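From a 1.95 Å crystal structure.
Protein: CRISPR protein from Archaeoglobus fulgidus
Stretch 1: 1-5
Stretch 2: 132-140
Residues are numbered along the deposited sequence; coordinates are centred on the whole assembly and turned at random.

Stretch 1 1-5: MIGYL
Stretch 2 (132-140) LVFKEEAVE

The strand that begins at Ile 2 and runs on past Leu 5 lies antiparallel to the strand that ends at Phe 134, here from Leu 132, their directions 158° apart and their axes 4.7 Å apart at closest approach. Ile 2 to Tyr 4 and Leu 132 to Phe 134 are extended, with phi between -154° and -111° and psi between 130° and 155°; Leu 5 stays extended at -105°/120°. Ile 2 pairs with Phe 134 (CA to CA 5.5 Å) and Tyr 4 with Leu 132 (CA to CA 5.3 Å) as hydrogen-bonded pairs, in which backbone N-H and C=O groups satisfy one another. Ile 2 N donates to Phe 134 O at 3.1 Å and Phe 134 N to Ile 2 O at 2.9 Å; Tyr 4 N donates to Leu 132 O at 2.8 Å and Leu 132 N to Tyr 4 O at 3.0 Å. Between them, Gly 3 and Val 133 form the non-hydrogen-bonded pair, CA to CA 4.3 Å. Here the CA hydrogens face carbonyls, with Gly 3 CA 3.2 Å from Leu 132 O and Val 133 CA 3.4 Å from Ile 2 O. Next to the Ile 2 and Phe 134 pair, selenomethionine Met 1 adds a weak hydrogen bond, N to Lys 135 O at 3.3 Å, and a CA-H...O contact, CA to Phe 134 O at 3.4 Å.

Ile 2, Tyr 4, Leu 132 (chi1 m, chi2 p) and Phe 134 share one face of the sheet. Val 133 (chi1 t) points to the other, where Gly 3 offers no side chain to meet it.

Tyr 4 is the main bump, with 124 Å² covered. Its m rotamer (chi2 83°) carries the ring beside that of Phe 134 (chi1 m, chi2 -85°). The rings meet rim to rim, centroids 5.8 Å apart and planes at 72°, with Tyr 4 CE1 3.5 Å from Phe 134 CD2. Beyond the strand, the chain from Lys 135 (phi/psi -64°/-34°) through Glu 136 (-146°/178°), Glu 137 (-58°/100°) and Ala 138 (-98°/-11°) brings Val 139 (-153°/136°) back to the tyrosine. Val 139, chi1 p, lays CG1 over one face of the ring, 4.1 Å from Tyr 4 CZ. The tyrosine ring thus meets a phenylalanine rim and a valine methyl, apolar surface against apolar surface, while its hydroxyl reaches the loop backbone, Tyr 4 OH lying 3.2 Å from Val 139 O. A water whose O lies 3.2 Å from Tyr 4 OH donates to Glu 137 OE2, O to OE2 2.6 Å, and so links the two side chains.

Ile 2 (chi1 t, chi2 p) packs its CG2 methyl against the start of this loop, 3.6 Å from Glu 136 O, and adds an apolar contact, CG2 to Phe 134 CB at 4.3 Å. The contact buries 488 Å² in all.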

HETATM    1  N   MSE A   1      22.981  29.040  -7.707  1.00 37.39           N
HETATM    2  CA  MSE A   1      22.006  28.248  -6.952  1.00 37.78           C
HETATM    3  C   MSE A   1      20.692  28.114  -7.695  1.00 33.90           C
HETATM    4  O   MSE A   1      20.270  29.016  -8.414  1.00 35.38           O
HETATM    5  CB  MSE A   1      21.725  28.864  -5.583  1.00 35.17           C
HETATM    6  CG  MSE A   1      22.667  28.424  -4.499  1.00 36.15           C
HETATM    7 SE   MSE A   1      22.727  29.768  -3.093  1.00 71.96          SE
HETATM    8  CE  MSE A   1      24.631  29.644  -2.675  1.00 43.75           C
ATOM      9  N   ILE A   2      20.045  26.973  -7.519  1.00 28.73           N
ATOM     10  CA  ILE A   2      18.734  26.784  -8.098  1.00 24.61           C
ATOM     11  C   ILE A   2      17.980  25.755  -7.268  1.00 20.47           C
ATOM     12  O   ILE A   2      18.563  24.782  -6.806  1.00 19.86           O
ATOM     13  CB  ILE A   2      18.821  26.360  -9.575  1.00 28.89           C
ATOM     14  CG1 ILE A   2      17.430  26.357 -10.207  1.00 27.85           C
ATOM     15  CG2 ILE A   2      19.496  25.023  -9.719  1.00 28.03           C
ATOM     16  CD1 ILE A   2      16.842  27.765 -10.361  1.00 31.26           C
ATOM     17  N   GLY A   3      16.692  26.004  -7.063  1.00 20.47           N
ATOM     18  CA  GLY A   3      15.856  25.106  -6.292  1.00 17.93           C
ATOM     19  C   GLY A   3      14.802  24.459  -7.176  1.00 20.07           C
ATOM     20  O   GLY A   3      14.369  25.035  -8.174  1.00 19.62           O
ATOM     21  N   TYR A   4      14.402  23.250  -6.811  1.00 16.03           N
ATOM     22  CA  TYR A   4      13.275  22.584  -7.446  1.00 16.38           C
ATOM     23  C   TYR A   4      12.315  22.142  -6.363  1.00 14.99           C
ATOM     24  O   TYR A   4      12.735  21.527  -5.381  1.00 13.92           O
ATOM     25  CB  TYR A   4      13.750  21.349  -8.205  1.00 19.80           C
ATOM     26  CG  TYR A   4      14.809  21.625  -9.243  1.00 21.51           C
ATOM     27  CD1 TYR A   4      16.145  21.721  -8.892  1.00 21.91           C
ATOM     28  CD2 TYR A   4      14.466  21.793 -10.577  1.00 25.52           C
ATOM     29  CE1 TYR A   4      17.116  21.977  -9.843  1.00 27.57           C
ATOM     30  CE2 TYR A   4      15.424  22.043 -11.534  1.00 28.19           C
ATOM     31  CZ  TYR A   4      16.747  22.136 -11.166  1.00 31.43           C
ATOM     32  OH  TYR A   4      17.703  22.387 -12.126  1.00 33.93           O
ATOM     33  N   LEU A   5      11.041  22.467  -6.544  1.00 14.27           N
ATOM     34  CA  LEU A   5       9.959  21.938  -5.729  1.00 15.03           C
ATOM     35  C   LEU A   5       9.201  20.897  -6.546  1.00 17.17           C
ATOM     36  O   LEU A   5       8.669  21.198  -7.624  1.00 16.12           O
ATOM     37  CB  LEU A   5       9.002  23.051  -5.348  1.00 16.01           C
ATOM     38  CG  LEU A   5       9.631  24.167  -4.523  1.00 17.07           C
ATOM     39  CD1 LEU A   5       8.683  25.341  -4.508  1.00 19.74           C
ATOM     40  CD2 LEU A   5       9.926  23.677  -3.107  1.00 13.99           C
ATOM     41  N   LEU A 132      14.636  20.501  -3.365  1.00 10.39           N
ATOM     42  CA  LEU A 132      16.043  20.235  -3.611  1.00 12.25           C
ATOM     43  C   LEU A 132      16.719  21.532  -4.027  1.00 15.32           C
ATOM     44  O   LEU A 132      16.116  22.358  -4.728  1.00 15.77           O
ATOM     45  CB  LEU A 132      16.224  19.187  -4.720  1.00 14.37           C
ATOM     46  CG  LEU A 132      16.060  17.715  -4.297  1.00 15.70           C
ATOM     47  CD1 LEU A 132      14.616  17.432  -3.934  1.00 13.05           C
ATOM     48  CD2 LEU A 132      16.529  16.763  -5.399  1.00 18.23           C
ATOM     49  N   VAL A 133      17.961  21.716  -3.590  1.00 14.18           N
ATOM     50  CA  VAL A 133      18.735  22.884  -4.001  1.00 15.83           C
ATOM     51  C   VAL A 133      20.059  22.385  -4.571  1.00 15.05           C
ATOM     52  O   VAL A 133      20.710  21.558  -3.948  1.00 15.99           O
ATOM     53  CB  VAL A 133      19.024  23.850  -2.814  1.00 15.14           C
ATOM     54  CG1 VAL A 133      19.895  25.032  -3.291  1.00 18.31           C
ATOM     55  CG2 VAL A 133      17.716  24.364  -2.180  1.00 14.97           C
ATOM     56  N   PHE A 134      20.439  22.873  -5.753  1.00 17.27           N
ATOM     57  CA  PHE A 134      21.725  22.527  -6.364  1.00 17.59           C
ATOM     58  C   PHE A 134      22.616  23.757  -6.584  1.00 21.18           C
ATOM     59  O   PHE A 134      22.127  24.874  -6.731  1.00 21.85           O
ATOM     60  CB  PHE A 134      21.514  21.819  -7.706  1.00 19.23           C
ATOM     61  CG  PHE A 134      20.843  20.479  -7.587  1.00 19.64           C
ATOM     62  CD1 PHE A 134      21.586  19.343  -7.309  1.00 20.37           C
ATOM     63  CD2 PHE A 134      19.472  20.359  -7.756  1.00 18.65           C
ATOM     64  CE1 PHE A 134      20.971  18.096  -7.203  1.00 21.44           C
ATOM     65  CE2 PHE A 134      18.844  19.118  -7.646  1.00 16.86           C
ATOM     66  CZ  PHE A 134      19.591  17.992  -7.370  1.00 16.62           C
ATOM     67  N   LYS A 135      23.927  23.535  -6.630  1.00 21.50           N
ATOM     68  CA  LYS A 135      24.884  24.623  -6.813  1.00 27.52           C
ATOM     69  C   LYS A 135      24.692  25.266  -8.184  1.00 34.17           C
ATOM     70  O   LYS A 135      24.895  26.474  -8.345  1.00 35.10           O
ATOM     71  CB  LYS A 135      26.312  24.100  -6.665  1.00 27.67           C
ATOM     72  CG  LYS A 135      27.311  25.126  -6.171  1.00 39.56           C
ATOM     73  CD  LYS A 135      28.663  24.463  -5.955  1.00 40.44           C
ATOM     74  CE  LYS A 135      28.473  23.047  -5.424  1.00 33.57           C
ATOM     75  NZ  LYS A 135      29.763  22.306  -5.345  1.00 45.92           N
ATOM     76  N   GLU A 136      24.311  24.456  -9.170  1.00 32.38           N
ATOM     77  CA  GLU A 136      23.851  24.980 -10.461  1.00 38.69           C
ATOM     78  C   GLU A 136      22.767  24.088 -11.048  1.00 35.49           C
ATOM     79  O   GLU A 136      22.420  23.068 -10.465  1.00 36.96           O
ATOM     80  CB  GLU A 136      24.998  25.088 -11.456  1.00 39.06           C
ATOM     81  CG  GLU A 136      25.533  23.757 -11.908  1.00 39.70           C
ATOM     82  CD  GLU A 136      26.782  23.367 -11.159  1.00 42.62           C
ATOM     83  OE1 GLU A 136      27.648  24.245 -10.952  1.00 44.56           O
ATOM     84  OE2 GLU A 136      26.897  22.185 -10.771  1.00 46.37           O
ATOM     85  N   GLU A 137      22.238  24.467 -12.206  1.00 39.09           N
ATOM     86  CA  GLU A 137      21.214  23.656 -12.861  1.00 41.87           C
ATOM     87  C   GLU A 137      21.730  22.243 -13.128  1.00 42.44           C
ATOM     88  O   GLU A 137      22.466  22.013 -14.087  1.00 47.54           O
ATOM     89  CB  GLU A 137      20.747  24.319 -14.159  1.00 45.93           C
ATOM     90  CG  GLU A 137      19.967  25.610 -13.938  1.00 47.14           C
ATOM     91  CD  GLU A 137      19.619  26.327 -15.233  1.00 55.76           C
ATOM     92  OE1 GLU A 137      20.267  27.355 -15.539  1.00 57.89           O
ATOM     93  OE2 GLU A 137      18.696  25.866 -15.942  1.00 53.63           O
ATOM     94  N   ALA A 138      21.344  21.298 -12.276  1.00 38.30           N
ATOM     95  CA  ALA A 138      21.879  19.941 -12.359  1.00 37.72           C
ATOM     96  C   ALA A 138      20.968  18.963 -13.097  1.00 35.96           C
ATOM     97  O   ALA A 138      21.380  17.849 -13.414  1.00 33.68           O
ATOM     98  CB  ALA A 138      22.206  19.411 -10.965  1.00 36.11           C
ATOM     99  N   VAL A 139      19.732  19.367 -13.365  1.00 35.24           N
ATOM    100  CA  VAL A 139      18.816  18.478 -14.069  1.00 36.77           C
ATOM    101  C   VAL A 139      17.746  19.234 -14.850  1.00 38.47           C
ATOM    102  O   VAL A 139      17.159  20.197 -14.353  1.00 38.06           O
ATOM    103  CB  VAL A 139      18.149  17.474 -13.099  1.00 35.80           C
ATOM    104  CG1 VAL A 139      17.457  18.212 -11.965  1.00 33.00           C
ATOM    105  CG2 VAL A 139      17.174  16.571 -13.847  1.00 34.95           C
ATOM    106  N   GLU A 140      17.509  18.795 -16.083  1.00 37.22           N
ATOM    107  CA  GLU A 140      16.425  19.331 -16.891  1.00 36.39           C
ATOM    108  C   GLU A 140      15.111  19.217 -16.127  1.00 35.52           C
ATOM    109  O   GLU A 140      14.784  18.167 -15.572  1.00 32.45           O
ATOM    110  CB  GLU A 140      16.316  18.584 -18.223  1.00 38.60           C
ATOM    111  CG  GLU A 140      17.521  18.729 -19.142  1.00 42.19           C
ATOM    112  CD  GLU A 140      18.678  17.809 -18.756  1.00 51.01           C
ATOM    113  OE1 GLU A 140      19.464  18.172 -17.848  1.00 47.31           O
ATOM    114  OE2 GLU A 140      18.806  16.725 -19.368  1.00 53.14           O
TER
HETATM  115  O   HOH W   1      17.733  23.576 -15.137  1.00 43.52           O